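PDB 3MKV: putative amidohydrolase from Unidentified, which probably acts as a zinc-dependent prolidase of the amidohydrolase superfamily, hydrolysing dipeptides that end in proline. Local coordinates for residues 167-172 and 182-187; 243-248 and 267-272; 252-257 and 278-283; 401-406 and 411-416. All blocks are in the same frame, centred on the assembly; numbering follows the deposited sequence.

Contact 1: residues 167-172 and 182-187; sequences LGRVAD and REELQM
The guanidinium of Arg169 meets both of its acidic partners at its edge, with the carboxylates of Glu183 and Glu184 lying near its plane. The two carboxylates are turned differently. That of Glu184 stands almost perpendicular to the guanidinium, at 89°, and its OE2 takes a hydrogen from Arg169 NH1 over 2.8 Å with the anti lone pair, the one away from OE1. Glu183 OE1 receives Arg169 NH2 over 3.0 Å; it lies in the guanidinium plane, but the nitrogen reaches it from above the carboxylate plane. A weak bond from Arg169 NH1 to Glu183 OE1, 3.3 Å long, makes NH1 the nitrogen shared by both acids. Together the three residues form a salt-bridge network joining strand 168-170 to the helix 174-187 that follows it in the chain. The backbones stay well apart, 10.4 Å between the CA atoms of Arg169 and Glu184, and the arginine spans that gap. Its CG sits between the backbone N and the carbonyl carbon (chi1 62°), and the bend at chi3 (-69°) turns the guanidinium to the helix. Glu183 extends straight beyond CG and crosses the arginine at about a right angle, whereas Glu184 folds at chi2 and slides past it in the opposite direction. The other oxygen of Glu184, OE1, accepts the backbone N-H of Arg134, a second bond that helps hold the carboxylate. The guanidinium of Arg134 also comes close to that of Arg169, a like charge that the two acids would probably help offset. Glu183 packs on Thr139 of a neighbouring subunit.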
# COMPACT_ATOMS: atom_id res chain seq x y z
N LEU A 167 -7.58 -10.86 -23.04
CA LEU A 167 -7.67 -10.16 -24.32
C LEU A 167 -7.52 -8.63 -24.18
O LEU A 167 -7.10 -7.94 -25.12
CB LEU A 167 -9.01 -10.46 -25.01
CG LEU A 167 -9.49 -11.86 -25.41
CD1 LEU A 167 -10.56 -11.70 -26.50
CD2 LEU A 167 -8.39 -12.79 -25.89
N GLY A 168 -7.88 -8.10 -23.01
CA GLY A 168 -7.75 -6.68 -22.77
C GLY A 168 -7.27 -6.30 -21.38
O GLY A 168 -6.88 -7.14 -20.59
N ARG A 169 -7.30 -5.00 -21.11
CA ARG A 169 -6.91 -4.45 -19.82
C ARG A 169 -7.70 -3.17 -19.63
O ARG A 169 -7.96 -2.47 -20.59
CB ARG A 169 -5.43 -4.12 -19.80
CG ARG A 169 -5.03 -3.05 -20.82
CD ARG A 169 -3.53 -2.80 -20.80
NE ARG A 169 -3.10 -2.15 -19.57
CZ ARG A 169 -1.84 -1.85 -19.29
NH1 ARG A 169 -0.87 -2.14 -20.15
NH2 ARG A 169 -1.53 -1.25 -18.15
N VAL A 170 -8.07 -2.87 -18.39
CA VAL A 170 -8.82 -1.66 -18.08
C VAL A 170 -7.91 -0.47 -17.82
O VAL A 170 -6.84 -0.61 -17.22
CB VAL A 170 -9.75 -1.84 -16.87
CG1 VAL A 170 -10.43 -0.51 -16.52
CG2 VAL A 170 -10.77 -2.93 -17.16
N ALA A 171 -8.33 0.69 -18.29
CA ALA A 171 -7.56 1.92 -18.14
C ALA A 171 -8.48 3.12 -18.37
O ALA A 171 -9.26 3.14 -19.33
CB ALA A 171 -6.38 1.93 -19.13
N ASP A 172 -8.40 4.11 -17.48
CA ASP A 172 -9.26 5.29 -17.57
C ASP A 172 -8.43 6.53 -17.36
O ASP A 172 -7.58 6.59 -16.48
CB ASP A 172 -10.36 5.25 -16.52
CG ASP A 172 -11.23 4.01 -16.63
OD1 ASP A 172 -12.18 3.99 -17.45
OD2 ASP A 172 -10.97 3.06 -15.88
N ARG A 182 2.09 2.93 -23.70
CA ARG A 182 3.55 2.92 -23.66
C ARG A 182 4.05 1.57 -23.17
O ARG A 182 5.04 1.04 -23.69
CB ARG A 182 4.07 4.07 -22.79
CG ARG A 182 3.90 5.45 -23.44
CD ARG A 182 4.24 6.57 -22.46
NE ARG A 182 4.12 7.88 -23.08
CZ ARG A 182 4.18 9.04 -22.44
NH1 ARG A 182 4.40 9.07 -21.13
NH2 ARG A 182 4.05 10.17 -23.12
N GLU A 183 3.34 0.99 -22.21
CA GLU A 183 3.64 -0.36 -21.72
C GLU A 183 3.48 -1.45 -22.79
O GLU A 183 4.35 -2.31 -22.95
CB GLU A 183 2.77 -0.69 -20.50
CG GLU A 183 3.06 0.24 -19.32
CD GLU A 183 2.21 -0.05 -18.10
OE1 GLU A 183 1.50 -1.07 -18.11
OE2 GLU A 183 2.25 0.75 -17.14
N GLU A 184 2.37 -1.41 -23.52
CA GLU A 184 2.12 -2.40 -24.55
C GLU A 184 3.17 -2.29 -25.64
O GLU A 184 3.69 -3.30 -26.14
CB GLU A 184 0.71 -2.26 -25.14
CG GLU A 184 -0.44 -2.56 -24.17
CD GLU A 184 -0.30 -3.91 -23.47
OE1 GLU A 184 -0.06 -4.92 -24.16
OE2 GLU A 184 -0.44 -3.95 -22.23
N LEU A 185 3.49 -1.06 -26.03
CA LEU A 185 4.50 -0.83 -27.03
C LEU A 185 5.89 -1.32 -26.57
O LEU A 185 6.61 -1.96 -27.34
CB LEU A 185 4.53 0.65 -27.42
CG LEU A 185 3.34 1.18 -28.22
CD1 LEU A 185 3.43 2.68 -28.39
CD2 LEU A 185 3.27 0.51 -29.57
N GLN A 186 6.26 -1.04 -25.33
CA GLN A 186 7.57 -1.48 -24.85
C GLN A 186 7.62 -3.00 -24.78
O GLN A 186 8.68 -3.60 -24.96
CB GLN A 186 7.94 -0.86 -23.48
CG GLN A 186 7.63 -1.74 -22.28
CD GLN A 186 8.70 -2.82 -21.98
OE1 GLN A 186 9.89 -2.53 -21.85
NE2 GLN A 186 8.25 -4.07 -21.84
N MET A 187 6.47 -3.61 -24.53
CA MET A 187 6.39 -5.06 -24.45
C MET A 187 6.42 -5.73 -25.84
O MET A 187 6.59 -6.95 -25.95
CB MET A 187 5.20 -5.52 -23.60
CG MET A 187 5.53 -5.63 -22.09
SD MET A 187 4.23 -6.16 -20.94
CE MET A 187 2.89 -5.09 -21.40

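Contact 2: residues 243-248 and 267-272; sequences RAVRCG and AEHGAY. With SO4 (sulfate ion), chain L.
Val245, near the end of helix 238-246, packs against His269 and Ala271, where helix 260-269 ends and the chain turns into strand 272-274. Two neighbouring helices of the TIM-barrel-like amidohydrolase fold thus meet through their last turns. Along 267-272, the first residue to touch is His269. One methyl of Val245, CG1, sits over a face of the imidazole in a CH-pi contact, 3.7 Å from the ring centroid and 21° off the normal. The methyl is displaced toward the CG side of the ring, the nearest atom being His269 CG at 3.5 Å. The ring nitrogen ND1 is hydrogen-bonded to the backbone O of Leu265, one turn back, which helps fix the ring's rotation. Gly270 then ends the helix with positive phi in a Schellman motif, its N bonded to Ala267 O; Gly248 closes the other helix in the same way. Ala271 follows, pointing its methyl at the other branch of the valine, with Ala271 CB 4.3 Å from Val245 CG2. Because CG1 is anti to the backbone N (chi1 165°), the two branches divide the work, one on the imidazole and one on the alanine. Tyr272 enters the strand, and its hydroxyl meets a sulfate, probably from the crystallisation liquor, that Arg250 also binds. There Tyr272 OH lies 2.8 Å from sulfate O1 and 2.9 Å from O3.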
# COMPACT_ATOMS: atom_id res chain seq x y z
N ARG A 243 -16.78 9.28 -34.19
CA ARG A 243 -15.93 9.99 -33.22
C ARG A 243 -14.52 9.40 -33.19
O ARG A 243 -13.53 10.13 -33.09
CB ARG A 243 -16.56 9.99 -31.82
CG ARG A 243 -17.01 8.62 -31.36
CD ARG A 243 -17.95 8.72 -30.16
NE ARG A 243 -17.39 9.52 -29.08
CZ ARG A 243 -16.69 9.04 -28.05
NH1 ARG A 243 -16.46 7.73 -27.94
NH2 ARG A 243 -16.23 9.87 -27.13
N ALA A 244 -14.47 8.08 -33.28
CA ALA A 244 -13.21 7.36 -33.34
C ALA A 244 -12.37 7.84 -34.50
O ALA A 244 -11.17 8.11 -34.36
CB ALA A 244 -13.48 5.86 -33.47
N VAL A 245 -12.99 7.97 -35.67
CA VAL A 245 -12.27 8.43 -36.85
C VAL A 245 -11.82 9.88 -36.75
O VAL A 245 -10.73 10.23 -37.23
CB VAL A 245 -13.09 8.18 -38.13
CG1 VAL A 245 -12.52 8.99 -39.27
CG2 VAL A 245 -13.07 6.71 -38.46
N ARG A 246 -12.63 10.74 -36.14
CA ARG A 246 -12.28 12.15 -35.97
C ARG A 246 -11.16 12.29 -34.96
O ARG A 246 -10.47 13.31 -34.92
CB ARG A 246 -13.49 12.95 -35.48
CG ARG A 246 -14.51 13.28 -36.55
CD ARG A 246 -15.61 14.17 -35.99
NE ARG A 246 -16.74 13.41 -35.45
CZ ARG A 246 -17.00 13.25 -34.16
NH1 ARG A 246 -18.06 12.54 -33.78
NH2 ARG A 246 -16.21 13.80 -33.24
N CYS A 247 -10.99 11.27 -34.13
CA CYS A 247 -9.95 11.29 -33.11
C CYS A 247 -8.64 10.71 -33.63
O CYS A 247 -7.61 10.82 -32.97
CB CYS A 247 -10.41 10.55 -31.85
SG CYS A 247 -11.71 11.42 -30.93
N GLY A 248 -8.68 10.12 -34.81
CA GLY A 248 -7.46 9.73 -35.51
C GLY A 248 -7.26 8.23 -35.69
O GLY A 248 -6.23 7.81 -36.21
N ALA A 267 -14.38 6.92 -45.66
CA ALA A 267 -13.76 6.98 -46.98
C ALA A 267 -12.93 8.24 -47.13
O ALA A 267 -11.80 8.20 -47.62
CB ALA A 267 -14.81 6.93 -48.06
N GLU A 268 -13.50 9.36 -46.71
CA GLU A 268 -12.89 10.66 -46.88
C GLU A 268 -11.66 10.83 -46.01
O GLU A 268 -10.75 11.58 -46.36
CB GLU A 268 -13.90 11.75 -46.56
CG GLU A 268 -13.30 13.14 -46.54
CD GLU A 268 -13.99 14.05 -45.54
OE1 GLU A 268 -15.15 13.75 -45.17
OE2 GLU A 268 -13.36 15.05 -45.12
N HIS A 269 -11.64 10.16 -44.87
CA HIS A 269 -10.51 10.25 -43.95
C HIS A 269 -9.39 9.30 -44.32
O HIS A 269 -8.28 9.41 -43.81
CB HIS A 269 -10.96 9.96 -42.52
CG HIS A 269 -11.39 11.17 -41.76
ND1 HIS A 269 -12.63 11.74 -41.92
CD2 HIS A 269 -10.75 11.91 -40.83
CE1 HIS A 269 -12.74 12.78 -41.12
NE2 HIS A 269 -11.61 12.91 -40.44
N GLY A 270 -9.68 8.35 -45.20
CA GLY A 270 -8.67 7.39 -45.63
C GLY A 270 -8.56 6.24 -44.65
O GLY A 270 -7.60 5.46 -44.70
N ALA A 271 -9.54 6.13 -43.76
CA ALA A 271 -9.58 5.06 -42.78
C ALA A 271 -10.06 3.75 -43.40
O ALA A 271 -10.69 3.75 -44.45
CB ALA A 271 -10.48 5.46 -41.60
N TYR A 272 -9.77 2.63 -42.74
CA TYR A 272 -10.23 1.32 -43.20
C TYR A 272 -11.23 0.71 -42.24
O TYR A 272 -11.18 0.95 -41.03
CB TYR A 272 -9.07 0.33 -43.31
CG TYR A 272 -7.88 0.81 -44.10
CD1 TYR A 272 -7.61 0.31 -45.36
CD2 TYR A 272 -6.98 1.71 -43.55
CE1 TYR A 272 -6.50 0.72 -46.08
CE2 TYR A 272 -5.87 2.13 -44.25
CZ TYR A 272 -5.64 1.63 -45.52
OH TYR A 272 -4.53 2.05 -46.24
S SO4 L . -2.57 4.61 -45.14
O1 SO4 L . -2.38 3.19 -44.87
O2 SO4 L . -1.50 5.09 -45.99
O3 SO4 L . -3.85 4.80 -45.79
O4 SO4 L . -2.53 5.36 -43.88

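Contact 3: residues 252-257 and 278-283; sequences IEHGNL and VTYDAL. With ZN (zinc ion), chain J.
His254 and Tyr280 both set CG anti to their own carbonyl carbon, with chi1 of -51° and -50°, and this sends the phenol from helix 277-286 toward the imidazole at the end of strand 251-254. Asn256 takes the same first torsion and brings its amide to the ring of Tyr280 from the opposite direction. The two aromatic rings form an offset edge-to-face pair, centroids 5.9 Å apart, in which the hydroxyl end of the tyrosine leads toward one face of the histidine. Tyr280 OH lies above that face, 2.9 Å from His254 ND1, but the angle is too poor for a hydrogen bond. Each atom has a different partner: ND1 is hydrogen-bonded to Thr276 OG1, and the tyrosine hydroxyl to that of Tyr236. The bond to Thr276 helps set the rotation of the imidazole, so that NE2 at its far side is presented to the metal. The amide of Asn256 stands nearly upright to the phenol, the planes 85° apart, and its ND2 comes within 3.2 Å of Tyr280 CE2. That nitrogen donates to Val303 O, which helps hold the amide in place. All three side chains are buried, and the methyl of Thr279 lies over the centre of one tyrosine face. His254 NE2 binds a zinc ion at 2.4 Å, a site completed by His234 and the carboxylated Lys193. A histidine presented from a strand end to one of two zinc ions, the pair joined by a carboxylated lysine, is the hallmark of the binuclear amidohydrolase active site.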
# COMPACT_ATOMS: atom_id res chain seq x y z
N ILE A 252 -11.18 0.59 -38.35
CA ILE A 252 -12.39 0.37 -37.58
C ILE A 252 -12.81 -1.08 -37.69
O ILE A 252 -12.77 -1.68 -38.77
CB ILE A 252 -13.54 1.22 -38.10
CG1 ILE A 252 -13.22 2.72 -37.96
CG2 ILE A 252 -14.83 0.83 -37.40
CD1 ILE A 252 -13.23 3.23 -36.51
N GLU A 253 -13.22 -1.66 -36.57
CA GLU A 253 -13.46 -3.09 -36.52
C GLU A 253 -14.96 -3.37 -36.43
O GLU A 253 -15.66 -2.82 -35.57
CB GLU A 253 -12.72 -3.72 -35.34
CG GLU A 253 -11.22 -3.39 -35.29
CD GLU A 253 -10.46 -3.81 -36.54
OE1 GLU A 253 -10.43 -5.03 -36.84
OE2 GLU A 253 -9.87 -2.92 -37.20
N HIS A 254 -15.43 -4.23 -37.33
CA HIS A 254 -16.84 -4.61 -37.38
C HIS A 254 -17.62 -3.57 -38.18
O HIS A 254 -17.88 -3.78 -39.37
CB HIS A 254 -17.41 -4.77 -35.97
CG HIS A 254 -16.59 -5.66 -35.09
ND1 HIS A 254 -16.24 -6.95 -35.45
CD2 HIS A 254 -16.06 -5.46 -33.86
CE1 HIS A 254 -15.53 -7.50 -34.48
NE2 HIS A 254 -15.40 -6.61 -33.50
N GLY A 255 -17.96 -2.45 -37.54
CA GLY A 255 -18.67 -1.37 -38.23
C GLY A 255 -20.05 -1.78 -38.71
O GLY A 255 -20.55 -1.24 -39.70
N ASN A 256 -20.67 -2.71 -38.00
CA ASN A 256 -21.92 -3.33 -38.43
C ASN A 256 -23.07 -2.38 -38.73
O ASN A 256 -23.75 -2.52 -39.75
CB ASN A 256 -22.38 -4.36 -37.40
CG ASN A 256 -21.54 -5.62 -37.40
OD1 ASN A 256 -20.31 -5.57 -37.32
ND2 ASN A 256 -22.21 -6.77 -37.47
N LEU A 257 -23.30 -1.42 -37.83
CA LEU A 257 -24.45 -0.53 -37.95
C LEU A 257 -24.08 0.80 -38.60
O LEU A 257 -24.76 1.80 -38.42
CB LEU A 257 -25.07 -0.29 -36.57
CG LEU A 257 -25.57 -1.59 -35.93
CD1 LEU A 257 -25.99 -1.39 -34.48
CD2 LEU A 257 -26.71 -2.17 -36.75
N VAL A 278 -18.59 -13.52 -40.14
CA VAL A 278 -18.68 -14.94 -39.83
C VAL A 278 -18.89 -15.19 -38.33
O VAL A 278 -19.55 -16.16 -37.94
CB VAL A 278 -17.42 -15.69 -40.32
CG1 VAL A 278 -16.16 -15.13 -39.63
CG2 VAL A 278 -17.57 -17.20 -40.10
N THR A 279 -18.33 -14.32 -37.51
CA THR A 279 -18.41 -14.50 -36.07
C THR A 279 -19.84 -14.37 -35.56
O THR A 279 -20.25 -15.11 -34.66
CB THR A 279 -17.51 -13.53 -35.30
OG1 THR A 279 -17.54 -13.86 -33.91
CG2 THR A 279 -17.97 -12.10 -35.49
N TYR A 280 -20.60 -13.45 -36.12
CA TYR A 280 -21.99 -13.26 -35.68
C TYR A 280 -22.87 -14.46 -36.04
O TYR A 280 -23.68 -14.91 -35.22
CB TYR A 280 -22.54 -11.93 -36.21
CG TYR A 280 -21.59 -10.81 -35.90
CD1 TYR A 280 -21.23 -10.54 -34.58
CD2 TYR A 280 -21.01 -10.03 -36.90
CE1 TYR A 280 -20.35 -9.54 -34.27
CE2 TYR A 280 -20.12 -9.01 -36.59
CZ TYR A 280 -19.79 -8.78 -35.26
OH TYR A 280 -18.91 -7.79 -34.91
N ASP A 281 -22.68 -15.00 -37.24
CA ASP A 281 -23.38 -16.21 -37.65
C ASP A 281 -23.12 -17.40 -36.72
O ASP A 281 -23.97 -18.27 -36.55
CB ASP A 281 -23.01 -16.58 -39.09
CG ASP A 281 -23.59 -15.61 -40.11
OD1 ASP A 281 -23.52 -15.92 -41.32
OD2 ASP A 281 -24.12 -14.56 -39.70
N ALA A 282 -21.93 -17.42 -36.12
CA ALA A 282 -21.53 -18.52 -35.25
C ALA A 282 -22.02 -18.34 -33.82
O ALA A 282 -22.41 -19.30 -33.16
CB ALA A 282 -20.02 -18.70 -35.26
N LEU A 283 -21.98 -17.10 -33.32
CA LEU A 283 -22.46 -16.82 -31.98
C LEU A 283 -23.93 -17.22 -31.86
O LEU A 283 -24.36 -17.75 -30.84
CB LEU A 283 -22.27 -15.35 -31.63
CG LEU A 283 -20.83 -14.88 -31.38
CD1 LEU A 283 -20.75 -13.37 -31.28
CD2 LEU A 283 -20.27 -15.55 -30.13
ZN ZN J . -14.27 -6.53 -31.34

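Contact 4: residues 401-406 and 411-416; sequences IPLVMK and FVNELE
Val404 O takes two backbone N-H groups from the opposite strand: Phe411 N at 2.9 Å, nearly in line with the carbonyl, and Val412 N in a weak bond of 3.5 Å. With two residues set against one, Phe411 and Val412 form a classic beta bulge opposite Val404. The ladder runs on with Val404 N to Val412 O, though that oxygen is less surely placed, then Glu414 N to Pro402 O at 2.8 Å, a fairly straight bond with an angle of 168° at the hydrogen. This is the antiparallel hairpin of strands 403-406 and 409-413 near the C-terminus, attached through strand 403-406 to strand 380-383. Val404 and Val412 form a hydrogen-bonded pair whose side chains share one face of the sheet, CB to CB 4.2 Å, and Arg99 of helix 83-99 packs against both. In one of its two conformers the Phe411 ring turns its edge to Val404 CB. On the other face, in the non-hydrogen-bonded pair, Leu403 CD1 rests 3.7 Å from both CG and OD1 of the Asn413 amide. Asn413 OD1 also accepts Leu415 N at 3.1 Å, an Asx turn with the donor above the plane of the amide carbonyl. That turn bends the chain as it leaves the strand, and Leu415 swings back over Pro402, just ahead of the first strand. Leu415 CD2 lands on Pro402 CB at 3.5 Å, while CD1 leans more loosely toward Leu403 CD1. The Glu414 side chain passes alongside Pro402 with its CG closest, and its OE1 forms a long, weak ion pair with Arg99.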
# COMPACT_ATOMS: atom_id res chain seq x y z
N ILE A 401 -6.34 -26.83 -50.90
CA ILE A 401 -5.15 -26.01 -50.75
C ILE A 401 -3.97 -26.91 -50.46
O ILE A 401 -3.47 -26.95 -49.34
CB ILE A 401 -5.31 -24.95 -49.64
CG1 ILE A 401 -6.65 -24.22 -49.77
CG2 ILE A 401 -4.17 -23.95 -49.67
CD1 ILE A 401 -6.72 -22.91 -49.01
N PRO A 402 -3.53 -27.67 -51.47
CA PRO A 402 -2.44 -28.64 -51.43
C PRO A 402 -1.10 -28.08 -50.95
O PRO A 402 -0.31 -28.82 -50.37
CB PRO A 402 -2.31 -29.09 -52.89
CG PRO A 402 -3.05 -28.06 -53.69
CD PRO A 402 -4.15 -27.61 -52.81
N LEU A 403 -0.82 -26.81 -51.20
CA LEU A 403 0.48 -26.24 -50.82
C LEU A 403 0.38 -24.90 -50.09
O LEU A 403 -0.35 -24.00 -50.52
CB LEU A 403 1.41 -26.12 -52.03
CG LEU A 403 2.85 -25.70 -51.72
CD1 LEU A 403 3.83 -26.37 -52.69
CD2 LEU A 403 3.03 -24.18 -51.71
N VAL A 404 1.11 -24.78 -48.98
CA VAL A 404 1.15 -23.56 -48.19
C VAL A 404 2.59 -23.17 -47.84
O VAL A 404 3.27 -23.90 -47.12
CB VAL A 404 0.33 -23.68 -46.89
CG1 VAL A 404 0.44 -22.38 -46.07
CG2 VAL A 404 -1.13 -24.01 -47.19
N MET A 405 3.03 -22.03 -48.34
CA MET A 405 4.40 -21.58 -48.18
C MET A 405 4.42 -20.27 -47.39
O MET A 405 3.77 -19.31 -47.78
CB MET A 405 5.07 -21.38 -49.55
CG MET A 405 6.53 -20.95 -49.51
SD MET A 405 7.39 -20.92 -51.12
CE MET A 405 7.34 -19.21 -51.56
N LYS A 406 5.17 -20.23 -46.29
CA LYS A 406 5.36 -19.03 -45.51
C LYS A 406 6.84 -18.76 -45.36
O LYS A 406 7.55 -19.65 -44.94
CB LYS A 406 4.68 -19.15 -44.14
CG LYS A 406 5.21 -18.19 -43.08
CD LYS A 406 4.78 -18.64 -41.69
CE LYS A 406 5.63 -18.01 -40.60
NZ LYS A 406 5.25 -18.51 -39.25
N PHE A 411 4.99 -25.45 -45.39
CA PHE A 411 4.36 -25.97 -44.19
C PHE A 411 3.48 -27.15 -44.57
O PHE A 411 3.22 -28.05 -43.77
CB PHE A 411 3.50 -24.89 -43.53
CG PHE A 411 2.42 -25.43 -42.64
CD1 PHE A 411 1.09 -25.37 -43.01
CD2 PHE A 411 2.74 -26.03 -41.42
CE1 PHE A 411 0.10 -25.87 -42.18
CE2 PHE A 411 1.75 -26.54 -40.59
CZ PHE A 411 0.43 -26.46 -40.97
N VAL A 412 3.01 -27.11 -45.81
CA VAL A 412 2.10 -28.11 -46.33
C VAL A 412 2.27 -28.23 -47.83
O VAL A 412 1.96 -27.30 -48.58
CB VAL A 412 0.65 -27.74 -46.02
CG1 VAL A 412 -0.29 -28.37 -47.04
CG2 VAL A 412 0.28 -28.15 -44.62
N ASN A 413 2.77 -29.38 -48.27
CA ASN A 413 2.91 -29.64 -49.69
C ASN A 413 2.47 -31.06 -50.05
O ASN A 413 3.27 -31.98 -50.08
CB ASN A 413 4.36 -29.44 -50.12
CG ASN A 413 4.59 -29.80 -51.57
OD1 ASN A 413 3.64 -30.02 -52.32
ND2 ASN A 413 5.86 -29.87 -51.97
N GLU A 414 1.18 -31.22 -50.33
CA GLU A 414 0.68 -32.53 -50.71
C GLU A 414 0.50 -32.65 -52.22
O GLU A 414 -0.51 -33.16 -52.71
CB GLU A 414 -0.61 -32.86 -49.97
CG GLU A 414 -1.69 -31.82 -50.10
CD GLU A 414 -2.73 -31.97 -49.02
OE1 GLU A 414 -3.92 -31.70 -49.29
OE2 GLU A 414 -2.35 -32.36 -47.89
N LEU A 415 1.50 -32.16 -52.95
CA LEU A 415 1.57 -32.33 -54.39
C LEU A 415 2.66 -33.35 -54.67
O LEU A 415 2.54 -34.18 -55.57
CB LEU A 415 1.93 -31.01 -55.06
CG LEU A 415 0.99 -29.82 -54.91
CD1 LEU A 415 1.62 -28.58 -55.52
CD2 LEU A 415 -0.35 -30.12 -55.57
N GLU A 416 3.73 -33.27 -53.88
CA GLU A 416 4.90 -34.14 -54.05
C GLU A 416 5.03 -35.11 -52.88
O GLU A 416 4.07 -35.79 -52.51
CB GLU A 416 6.16 -33.29 -54.17
CG GLU A 416 5.98 -32.05 -55.02
CD GLU A 416 7.22 -31.16 -55.06
OE1 GLU A 416 8.15 -31.39 -54.26
OE2 GLU A 416 7.25 -30.24 -55.90

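In the fold
Contacts 2 and 3 are interleaved along the chain and touch: strand 251-254 lies between the helices of contact 2 in sequence, Tyr272 O meets Ile252 N, and Val245 packs on Ile252. Contact 3 lies deepest, at the zinc site, where polar and aromatic groups are all buried; contact 2, farther out at the helix ends, relies on apolar packing, chiefly a methyl over a ring. Contact 1, about 24 Å from contact 3 between centres, depends on charge and lies where another subunit packs. Contact 4 is on the opposite side of the chain's centre from contacts 1 and 2, and there backbone bonds between strands do most of the holding.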